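Local coordinates for putative surface anchored protein (Clostridium perfringens B, PDB 4NI6) that probably builds one Ig-like repeat of a cell-surface adhesin shaft, a repeat stabilised by a self-generated Thr-Gln ester cross-link, at residues Y48-K53 against G81-D86; F101-S106 against K122-H127. All coordinates share one frame; numbering follows the deposited sequence.

Interaction 1 of 2, residues Y48-K53 against G81-D86; sequences YNLTGK and GQWELD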
loop_
_atom_site.group_PDB
_atom_site.type_symbol
_atom_site.label_atom_id
_atom_site.label_comp_id
_atom_site.label_asym_id
_atom_site.label_seq_id
_atom_site.Cartn_x
_atom_site.Cartn_y
_atom_site.Cartn_z
ATOM N N TYR A 48 11.148 -10.638 0.443
ATOM C CA TYR A 48 10.048 -10.359 -0.495
ATOM C C TYR A 48 10.308 -9.048 -1.210
ATOM O O TYR A 48 10.906 -8.148 -0.625
ATOM C CB TYR A 48 8.699 -10.252 0.236
ATOM C CG TYR A 48 8.226 -11.566 0.824
ATOM C CD1 TYR A 48 8.789 -12.072 2.006
ATOM C CD2 TYR A 48 7.176 -12.251 0.247
ATOM C CE1 TYR A 48 8.402 -13.315 2.517
ATOM C CE2 TYR A 48 6.792 -13.492 0.731
ATOM C CZ TYR A 48 7.384 -13.988 1.887
ATOM O OH TYR A 48 7.059 -15.252 2.381
ATOM N N ASN A 49 9.948 -9.007 -2.487
ATOM C CA ASN A 49 9.868 -7.753 -3.214
ATOM C C ASN A 49 8.494 -7.147 -2.904
ATOM O O ASN A 49 7.466 -7.709 -3.281
ATOM C CB ASN A 49 9.908 -8.035 -4.725
ATOM C CG ASN A 49 10.973 -9.068 -5.167
ATOM O OD1 ASN A 49 10.677 -10.025 -5.922
ATOM N ND2 ASN A 49 12.215 -8.820 -4.828
ATOM N N LEU A 50 8.473 -5.962 -2.275
ATOM C CA LEU A 50 7.218 -5.276 -1.934
ATOM C C LEU A 50 7.014 -4.127 -2.905
ATOM O O LEU A 50 7.833 -3.196 -2.929
ATOM C CB LEU A 50 7.280 -4.771 -0.498
ATOM C CG LEU A 50 6.011 -4.018 -0.052
ATOM C CD1 LEU A 50 4.804 -4.937 0.009
ATOM C CD2 LEU A 50 6.209 -3.307 1.277
ATOM N N THR A 51 5.989 -4.235 -3.721
ATOM C CA THR A 51 5.621 -3.112 -4.617
ATOM C C THR A 51 4.355 -2.448 -4.131
ATOM O O THR A 51 3.313 -3.065 -3.998
ATOM C CB THR A 51 5.385 -3.606 -6.052
ATOM O OG1 THR A 51 6.595 -4.172 -6.560
ATOM C CG2 THR A 51 4.937 -2.435 -6.974
ATOM N N GLY A 52 4.464 -1.150 -3.850
ATOM C CA GLY A 52 3.302 -0.327 -3.514
ATOM C C GLY A 52 2.985 0.631 -4.628
ATOM O O GLY A 52 3.877 1.107 -5.311
ATOM N N LYS A 53 1.696 0.765 -4.887
ATOM C CA LYS A 53 1.208 1.689 -5.905
ATOM C C LYS A 53 0.184 2.620 -5.305
ATOM O O LYS A 53 -0.685 2.225 -4.525
ATOM C CB LYS A 53 0.588 0.930 -7.057
ATOM C CG LYS A 53 1.612 0.117 -7.839
ATOM C CD LYS A 53 0.968 -0.691 -8.941
ATOM C CE LYS A 53 2.021 -1.505 -9.681
ATOM N NZ LYS A 53 3.045 -0.579 -10.262
ATOM N N GLY A 81 4.239 -9.808 10.983
ATOM C CA GLY A 81 4.897 -8.597 11.423
ATOM C C GLY A 81 4.395 -7.402 10.633
ATOM O O GLY A 81 3.310 -7.441 10.050
ATOM N N GLN A 82 5.181 -6.329 10.634
ATOM C CA GLN A 82 4.813 -5.067 10.000
ATOM C C GLN A 82 5.952 -4.570 9.124
ATOM O O GLN A 82 7.121 -4.602 9.517
ATOM C CB GLN A 82 4.491 -4.048 11.089
ATOM C CG GLN A 82 3.799 -2.824 10.558
ATOM C CD GLN A 82 3.440 -1.889 11.682
ATOM O OE1 GLN A 82 4.257 -1.084 12.122
ATOM N NE2 GLN A 82 2.249 -2.059 12.223
ATOM N N TRP A 83 5.580 -4.002 7.973
ATOM C CA TRP A 83 6.512 -3.257 7.135
ATOM C C TRP A 83 5.974 -1.855 6.931
ATOM O O TRP A 83 4.793 -1.604 7.149
ATOM C CB TRP A 83 6.665 -3.908 5.769
ATOM C CG TRP A 83 7.263 -5.284 5.788
ATOM C CD1 TRP A 83 8.377 -5.729 6.483
ATOM C CD2 TRP A 83 6.874 -6.383 4.918
ATOM N NE1 TRP A 83 8.600 -7.053 6.188
ATOM C CE2 TRP A 83 7.763 -7.484 5.215
ATOM C CE3 TRP A 83 5.838 -6.590 4.046
ATOM C CZ2 TRP A 83 7.632 -8.730 4.595
ATOM C CZ3 TRP A 83 5.756 -7.789 3.363
ATOM C CH2 TRP A 83 6.600 -8.871 3.686
ATOM N N GLU A 84 6.832 -0.973 6.448
ATOM C CA GLU A 84 6.452 0.372 6.016
ATOM C C GLU A 84 6.952 0.612 4.613
ATOM O O GLU A 84 8.030 0.132 4.248
ATOM C CB GLU A 84 7.035 1.412 6.975
ATOM C CG GLU A 84 6.432 1.272 8.351
ATOM C CD GLU A 84 6.910 2.338 9.288
ATOM O OE1 GLU A 84 7.221 3.448 8.809
ATOM O OE2 GLU A 84 6.999 2.068 10.498
ATOM N N LEU A 85 6.230 1.467 3.878
ATOM C CA LEU A 85 6.607 1.854 2.517
ATOM C C LEU A 85 6.288 3.338 2.336
ATOM O O LEU A 85 5.135 3.742 2.484
ATOM C CB LEU A 85 5.838 1.030 1.478
ATOM C CG LEU A 85 6.280 1.294 0.041
ATOM C CD1 LEU A 85 6.316 0.023 -0.785
ATOM C CD2 LEU A 85 5.327 2.271 -0.593
ATOM N N ASP A 86 7.306 4.148 2.065
ATOM C CA ASP A 86 7.172 5.607 2.050
ATOM C C ASP A 86 7.231 6.074 0.596
ATOM O O ASP A 86 8.262 5.914 -0.065
ATOM C CB ASP A 86 8.353 6.204 2.850
ATOM C CG ASP A 86 8.241 7.691 3.100
ATOM O OD1 ASP A 86 7.332 8.325 2.529
ATOM O OD2 ASP A 86 9.054 8.202 3.903
#
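L50 reaches from one strand toward W83 and L85 on the other. From CB, which comes near neither partner, the side chain swings to put CG anti to the backbone N (chi1 179°), and CG then sits 4.1 Å from L85 CD1. Of the two methyls, CD2 goes deeper: it lies 3.9 Å from L85 CD1 and 4.3 Å from W83 CE3, so it settles between the leucine methyl and the six-membered part of the indole. CD1 turns toward E102 of the neighbouring strand 97-106. Strands 47-57 and 81-90 belong to the two facing sheets of an Ig-like beta sandwich; the axes of the short segments come within 8.6 Å at a crossing angle of -48°, and the space between is filled mostly by side chains. L85 was modelled in two conformers; in one of them, CD1 also comes to 3.8 Å from the backbone N of G52, and G52, having no side chain, leaves room for L85 CD2. At the other end Y48 CD1 meets W83 CH2 at 4.2 Å, ring obliquely against ring. W83 has its NE1 bonded to T74 O and its indole stacked with Y39.

Interaction 2 of 2, residues F101-S106 against K122-H127; sequences FENAES and KQVVKH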
loop_
_atom_site.group_PDB
_atom_site.type_symbol
_atom_site.label_atom_id
_atom_site.label_comp_id
_atom_site.label_asym_id
_atom_site.label_seq_id
_atom_site.Cartn_x
_atom_site.Cartn_y
_atom_site.Cartn_z
ATOM N N PHE A 101 -2.273 0.313 -3.162
ATOM C CA PHE A 101 -2.198 -1.129 -3.408
ATOM C C PHE A 101 -0.824 -1.639 -2.937
ATOM O O PHE A 101 0.187 -0.945 -3.076
ATOM C CB PHE A 101 -2.295 -1.362 -4.892
ATOM C CG PHE A 101 -3.675 -1.257 -5.483
ATOM C CD1 PHE A 101 -4.781 -0.856 -4.745
ATOM C CD2 PHE A 101 -3.851 -1.551 -6.834
ATOM C CE1 PHE A 101 -6.035 -0.754 -5.328
ATOM C CE2 PHE A 101 -5.109 -1.464 -7.426
ATOM C CZ PHE A 101 -6.198 -1.054 -6.676
ATOM N N GLU A 102 -0.767 -2.899 -2.458
ATOM C CA GLU A 102 0.507 -3.536 -2.066
ATOM C C GLU A 102 0.553 -4.973 -2.577
ATOM O O GLU A 102 -0.472 -5.652 -2.593
ATOM C CB GLU A 102 0.627 -3.587 -0.551
ATOM C CG GLU A 102 0.772 -2.246 0.134
ATOM C CD GLU A 102 2.124 -1.551 -0.033
ATOM O OE1 GLU A 102 2.265 -0.402 0.488
ATOM O OE2 GLU A 102 2.994 -2.027 -0.775
ATOM N N ASN A 103 1.714 -5.350 -3.086
ATOM C CA ASN A 103 1.959 -6.692 -3.596
ATOM C C ASN A 103 3.313 -7.145 -3.075
ATOM O O ASN A 103 4.346 -6.545 -3.366
ATOM C CB ASN A 103 1.989 -6.614 -5.090
ATOM C CG ASN A 103 2.083 -7.971 -5.741
ATOM O OD1 ASN A 103 1.086 -8.529 -6.189
ATOM N ND2 ASN A 103 3.283 -8.527 -5.764
ATOM N N ALA A 104 3.308 -8.271 -2.355
ATOM C CA ALA A 104 4.557 -8.867 -1.829
ATOM C C ALA A 104 4.799 -10.187 -2.553
ATOM O O ALA A 104 3.946 -11.071 -2.540
ATOM C CB ALA A 104 4.426 -9.154 -0.343
ATOM N N GLU A 105 5.942 -10.286 -3.201
ATOM C CA GLU A 105 6.305 -11.498 -3.923
ATOM C C GLU A 105 7.621 -12.035 -3.353
ATOM O O GLU A 105 8.630 -11.331 -3.330
ATOM C CB GLU A 105 6.509 -11.178 -5.398
ATOM C CG GLU A 105 6.973 -12.375 -6.236
ATOM C CD GLU A 105 7.518 -11.941 -7.577
ATOM O OE1 GLU A 105 8.392 -11.043 -7.630
ATOM O OE2 GLU A 105 7.055 -12.493 -8.586
ATOM N N SER A 106 7.668 -13.313 -2.970
ATOM C CA SER A 106 8.923 -13.819 -2.397
ATOM C C SER A 106 10.038 -13.800 -3.438
ATOM O O SER A 106 9.789 -13.991 -4.637
ATOM C CB SER A 106 8.738 -15.207 -1.789
ATOM O OG SER A 106 8.394 -16.190 -2.772
ATOM N N LYS A 122 6.945 -18.568 -6.671
ATOM C CA LYS A 122 7.101 -17.557 -5.615
ATOM C C LYS A 122 5.755 -17.353 -4.887
ATOM O O LYS A 122 4.688 -17.443 -5.506
ATOM C CB LYS A 122 7.606 -16.216 -6.207
ATOM C CG LYS A 122 8.958 -16.261 -6.938
ATOM C CD LYS A 122 9.271 -14.965 -7.712
ATOM C CE LYS A 122 10.505 -15.099 -8.614
ATOM N NZ LYS A 122 10.899 -13.882 -9.387
ATOM N N GLN A 123 5.802 -17.194 -3.566
ATOM C CA GLN A 123 4.617 -16.832 -2.791
ATOM C C GLN A 123 4.252 -15.376 -3.088
ATOM O O GLN A 123 5.097 -14.495 -2.942
ATOM C CB GLN A 123 4.886 -16.962 -1.294
ATOM C CG GLN A 123 3.618 -16.706 -0.489
ATOM C CD GLN A 123 3.838 -16.780 0.995
ATOM O OE1 GLN A 123 4.921 -16.518 1.493
ATOM N NE2 GLN A 123 2.784 -17.072 1.716
ATOM N N VAL A 124 3.028 -15.139 -3.544
ATOM C CA VAL A 124 2.534 -13.767 -3.802
ATOM C C VAL A 124 1.377 -13.572 -2.862
ATOM O O VAL A 124 0.413 -14.326 -2.871
ATOM C CB VAL A 124 2.079 -13.636 -5.268
ATOM C CG1 VAL A 124 1.351 -12.311 -5.473
ATOM C CG2 VAL A 124 3.282 -13.730 -6.198
ATOM N N VAL A 125 1.436 -12.473 -2.115
ATOM C CA VAL A 125 0.351 -12.076 -1.233
ATOM C C VAL A 125 0.131 -10.583 -1.468
ATOM O O VAL A 125 1.073 -9.783 -1.509
ATOM C CB VAL A 125 0.718 -12.339 0.240
ATOM C CG1 VAL A 125 -0.456 -12.061 1.152
ATOM C CG2 VAL A 125 1.149 -13.803 0.413
ATOM N N LYS A 126 -1.116 -10.224 -1.717
ATOM C CA LYS A 126 -1.388 -8.864 -2.140
ATOM C C LYS A 126 -2.613 -8.278 -1.471
ATOM O O LYS A 126 -3.426 -8.997 -0.904
ATOM C CB LYS A 126 -1.514 -8.834 -3.642
ATOM C CG LYS A 126 -2.754 -9.509 -4.175
ATOM C CD LYS A 126 -2.633 -9.739 -5.672
ATOM C CE LYS A 126 -1.372 -10.513 -6.005
ATOM N NZ LYS A 126 -1.040 -10.457 -7.456
ATOM N N HIS A 127 -2.715 -6.955 -1.504
ATOM C CA HIS A 127 -3.918 -6.268 -1.051
ATOM C C HIS A 127 -4.146 -5.071 -1.945
ATOM O O HIS A 127 -3.428 -4.063 -1.864
ATOM C CB HIS A 127 -3.760 -5.829 0.392
ATOM C CG HIS A 127 -5.033 -5.271 1.000
ATOM N ND1 HIS A 127 -6.128 -6.005 1.226
ATOM C CD2 HIS A 127 -5.374 -3.974 1.322
ATOM C CE1 HIS A 127 -7.119 -5.222 1.676
ATOM N NE2 HIS A 127 -6.659 -3.968 1.719
#
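E102 and H127 make the first hydrogen-bonded pair of an antiparallel ladder whose segments run at 169°: E102 N to H127 O is 3.0 Å, and H127 N returns to E102 O. One more such pair, A104 with V125, follows, with N103-K126 between them and E105-V124 beyond as the non-hydrogen-bonded pairs. At the far end the pattern changes. S106 N still bonds to Q123 O, but Q123 N is taken by S106 OG at 2.9 Å, with an N-H...O angle of 136°. With chi1 of 64° that hydroxyl sits between its own backbone N and carbonyl carbon, and it also bonds to E108 O. S106 O is buried without a polar partner, and in one of K122's two conformers CD lies 3.3 Å from it. In this Ig-like sandwich E102, A104, V125 and H127 share the inner face, where E102 and V125 touch L3 of strand 3-9, while N103, E105, V124 and K126 line the outer one. There K126 lies beside N103; the bend at chi3 (55°) turns CE toward N103 OD1, and NZ beyond it reaches OD1 at 3.1 Å, a weak bond. The stems of E105 and V124 meet CG to CG2 at 3.9 Å. Q123 is extended beyond CG, and its amide bonds OE1 to the Y48 hydroxyl and NE2 to D41 O.

Going from the N terminus, strand 47-57 forms a hairpin with 63-74, then the chain passes to the other sheet as 81-90; interaction 1 closes that 27-residue excursion across the sandwich. The next strand, 97-106, returns to the first sheet and lies against 47-57, with N49 N 2.8 Å from E105 O. Interaction 2 then closes a 15-residue loop by laying 121-139 on its other edge. The contacts follow in series, neither nested nor crossed, with centres about 9 Å apart. Interaction 1 ties sheet to sheet, and interaction 2 ties neighbours within one sheet. They meet again where E102 OE2 packs 3.2 Å from G52 CA.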